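Local coordinates for inositol-1,4,5-trisphosphate 5-phosphatase 1 (PDB 1I9Z), which removes the 5-phosphate from soluble inositol phosphates and phosphoinositide lipids, here as the catalytic domain of a fission yeast synaptojanin-like protein, at residues E176-Y181 and N238-T243. Sequence-based numbering, arbitrary orientation.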
loop_
_atom_site.group_PDB
_atom_site.type_symbol
_atom_site.label_atom_id
_atom_site.label_comp_id
_atom_site.label_asym_id
_atom_site.label_seq_id
_atom_site.Cartn_x
_atom_site.Cartn_y
_atom_site.Cartn_z
ATOM N N GLU A 176 -2.359 -16.473 14.280
ATOM C CA GLU A 176 -3.579 -16.267 13.484
ATOM C C GLU A 176 -3.356 -15.112 12.470
ATOM O O GLU A 176 -3.839 -15.185 11.339
ATOM C CB GLU A 176 -4.763 -15.973 14.388
ATOM C CG GLU A 176 -6.080 -15.905 13.567
ATOM C CD GLU A 176 -7.326 -15.609 14.413
ATOM O OE1 GLU A 176 -7.222 -15.534 15.674
ATOM O OE2 GLU A 176 -8.404 -15.434 13.775
ATOM N N ARG A 177 -2.672 -14.029 12.864
ATOM C CA ARG A 177 -2.384 -12.986 11.878
ATOM C C ARG A 177 -1.504 -13.562 10.760
ATOM O O ARG A 177 -1.639 -13.223 9.576
ATOM C CB ARG A 177 -1.640 -11.799 12.562
ATOM C CG ARG A 177 -2.563 -11.054 13.534
ATOM C CD ARG A 177 -1.869 -9.856 14.146
ATOM N NE ARG A 177 -1.211 -10.156 15.446
ATOM C CZ ARG A 177 -1.879 -10.240 16.619
ATOM N NH1 ARG A 177 -1.236 -10.453 17.780
ATOM N NH2 ARG A 177 -3.208 -10.188 16.649
ATOM N N ASP A 178 -0.541 -14.412 11.107
ATOM C CA ASP A 178 0.303 -14.934 10.005
ATOM C C ASP A 178 -0.565 -15.769 9.023
ATOM O O ASP A 178 -0.376 -15.752 7.824
ATOM C CB ASP A 178 1.413 -15.846 10.565
ATOM C CG ASP A 178 2.482 -15.099 11.312
ATOM O OD1 ASP A 178 3.395 -15.826 11.850
ATOM O OD2 ASP A 178 2.481 -13.813 11.395
ATOM N N HIS A 179 -1.510 -16.497 9.600
ATOM C CA HIS A 179 -2.415 -17.327 8.824
ATOM C C HIS A 179 -3.259 -16.408 7.923
ATOM O O HIS A 179 -3.593 -16.752 6.768
ATOM C CB HIS A 179 -3.328 -18.079 9.766
ATOM C CG HIS A 179 -4.472 -18.733 9.061
ATOM N ND1 HIS A 179 -5.780 -18.310 9.201
ATOM C CD2 HIS A 179 -4.497 -19.780 8.209
ATOM C CE1 HIS A 179 -6.573 -19.087 8.468
ATOM N NE2 HIS A 179 -5.813 -19.986 7.855
ATOM N N ASP A 180 -3.641 -15.251 8.464
ATOM C CA ASP A 180 -4.440 -14.304 7.677
ATOM C C ASP A 180 -3.630 -13.796 6.488
ATOM O O ASP A 180 -4.147 -13.608 5.379
ATOM C CB ASP A 180 -4.882 -13.086 8.533
ATOM C CG ASP A 180 -5.977 -13.409 9.507
ATOM O OD1 ASP A 180 -6.562 -14.501 9.413
ATOM O OD2 ASP A 180 -6.258 -12.585 10.415
ATOM N N TYR A 181 -2.342 -13.547 6.708
ATOM C CA TYR A 181 -1.487 -13.134 5.634
ATOM C C TYR A 181 -1.509 -14.180 4.532
ATOM O O TYR A 181 -1.702 -13.870 3.342
ATOM C CB TYR A 181 -0.017 -13.005 6.123
ATOM C CG TYR A 181 0.948 -12.950 4.966
ATOM C CD1 TYR A 181 1.124 -11.800 4.243
ATOM C CD2 TYR A 181 1.543 -14.136 4.479
ATOM C CE1 TYR A 181 1.853 -11.800 3.039
ATOM C CE2 TYR A 181 2.242 -14.169 3.301
ATOM C CZ TYR A 181 2.389 -12.985 2.573
ATOM O OH TYR A 181 2.980 -12.997 1.370
ATOM N N ASN A 238 7.823 -7.436 13.021
ATOM C CA ASN A 238 9.249 -7.479 12.697
ATOM C C ASN A 238 9.778 -8.895 12.894
ATOM O O ASN A 238 10.555 -9.427 12.033
ATOM C CB ASN A 238 10.017 -6.514 13.610
ATOM C CG ASN A 238 11.557 -6.625 13.436
ATOM O OD1 ASN A 238 12.098 -6.332 12.391
ATOM N ND2 ASN A 238 12.221 -7.042 14.480
ATOM N N LYS A 239 9.360 -9.506 13.990
ATOM C CA LYS A 239 9.842 -10.857 14.348
ATOM C C LYS A 239 9.417 -11.850 13.288
ATOM O O LYS A 239 10.271 -12.616 12.831
ATOM C CB LYS A 239 9.342 -11.299 15.734
ATOM C CG LYS A 239 9.874 -12.674 16.260
ATOM C CD LYS A 239 9.188 -12.975 17.648
ATOM C CE LYS A 239 9.504 -14.328 18.313
ATOM N NZ LYS A 239 8.349 -14.783 19.250
ATOM N N GLN A 240 8.145 -11.815 12.865
ATOM C CA GLN A 240 7.654 -12.757 11.822
ATOM C C GLN A 240 8.147 -12.443 10.422
ATOM O O GLN A 240 8.301 -13.368 9.609
ATOM C CB GLN A 240 6.145 -12.843 11.786
ATOM C CG GLN A 240 5.552 -13.166 13.149
ATOM C CD GLN A 240 6.090 -14.459 13.706
ATOM O OE1 GLN A 240 5.713 -15.560 13.270
ATOM N NE2 GLN A 240 6.972 -14.339 14.666
ATOM N N MET A 241 8.408 -11.182 10.108
ATOM C CA MET A 241 8.942 -10.889 8.796
ATOM C C MET A 241 10.410 -11.362 8.720
ATOM O O MET A 241 10.869 -11.805 7.653
ATOM C CB MET A 241 8.869 -9.384 8.475
ATOM C CG MET A 241 7.364 -8.966 8.182
ATOM S SD MET A 241 7.260 -7.239 7.825
ATOM C CE MET A 241 8.257 -7.115 6.316
ATOM N N LEU A 242 11.142 -11.243 9.819
ATOM C CA LEU A 242 12.552 -11.643 9.810
ATOM C C LEU A 242 12.767 -13.108 9.436
ATOM O O LEU A 242 13.795 -13.472 8.810
ATOM C CB LEU A 242 13.208 -11.343 11.165
ATOM C CG LEU A 242 13.493 -9.822 11.223
ATOM C CD1 LEU A 242 14.226 -9.490 12.511
ATOM C CD2 LEU A 242 14.343 -9.348 9.980
ATOM N N THR A 243 11.821 -13.940 9.823
ATOM C CA THR A 243 11.899 -15.362 9.498
ATOM C C THR A 243 11.329 -15.746 8.116
ATOM O O THR A 243 11.324 -16.931 7.758
ATOM C CB THR A 243 11.124 -16.132 10.517
ATOM O OG1 THR A 243 9.738 -15.982 10.242
ATOM C CG2 THR A 243 11.401 -15.581 11.917
#
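Asp178 and Gln240 each place CG anti to their own carbonyl carbon, beside the backbone N (chi1 -71° for Asp178), which directs both side chains at each other between the helices, with Asp178 CA 7.9 Å from Gln240 CA. This first torsion leaves Gln240 CG 3.6 Å from Asp178 OD2; a bend at chi2 of -58° then swings CD and the amide round, bringing the amide oxygen OE1 up to the other carboxylate oxygen, OD1. The side chains meet at about a right angle, yet their flat ends are nearly coplanar, with 15° between carboxylate and amide planes. Asp178 OD1 and Gln240 OE1 approach to 2.7 Å; as modelled both are acceptors, so this close pair is not a hydrogen bond.

One oxygen of each group has a partner outside the pair. Asp178 OD2 is hydrogen-bonded to the hydroxyl of Tyr210, and Gln240 OE1 to Lys245 NZ, whose positive charge probably eases the meeting of the two oxygens. Val246 touches both side chains in this buried spot. Replacing Asp178 with an alanine would probably leave the Tyr210 hydroxyl without this acceptor and open a gap beside the aliphatic part of Gln240.

Tyr210 also receives Arg177 in a cation-pi contact and directly precedes Arg211, which lines the inositol bisphosphate pocket, consistent with a second-shell place for Asp178, itself not among the pocket residues. The contact thus joins helix 236-242 to helix 174-187, the connection between parallel neighbouring strands 158-166 and 201-205 in a beta-alpha-beta crossover of the DNase I-like phosphatase fold.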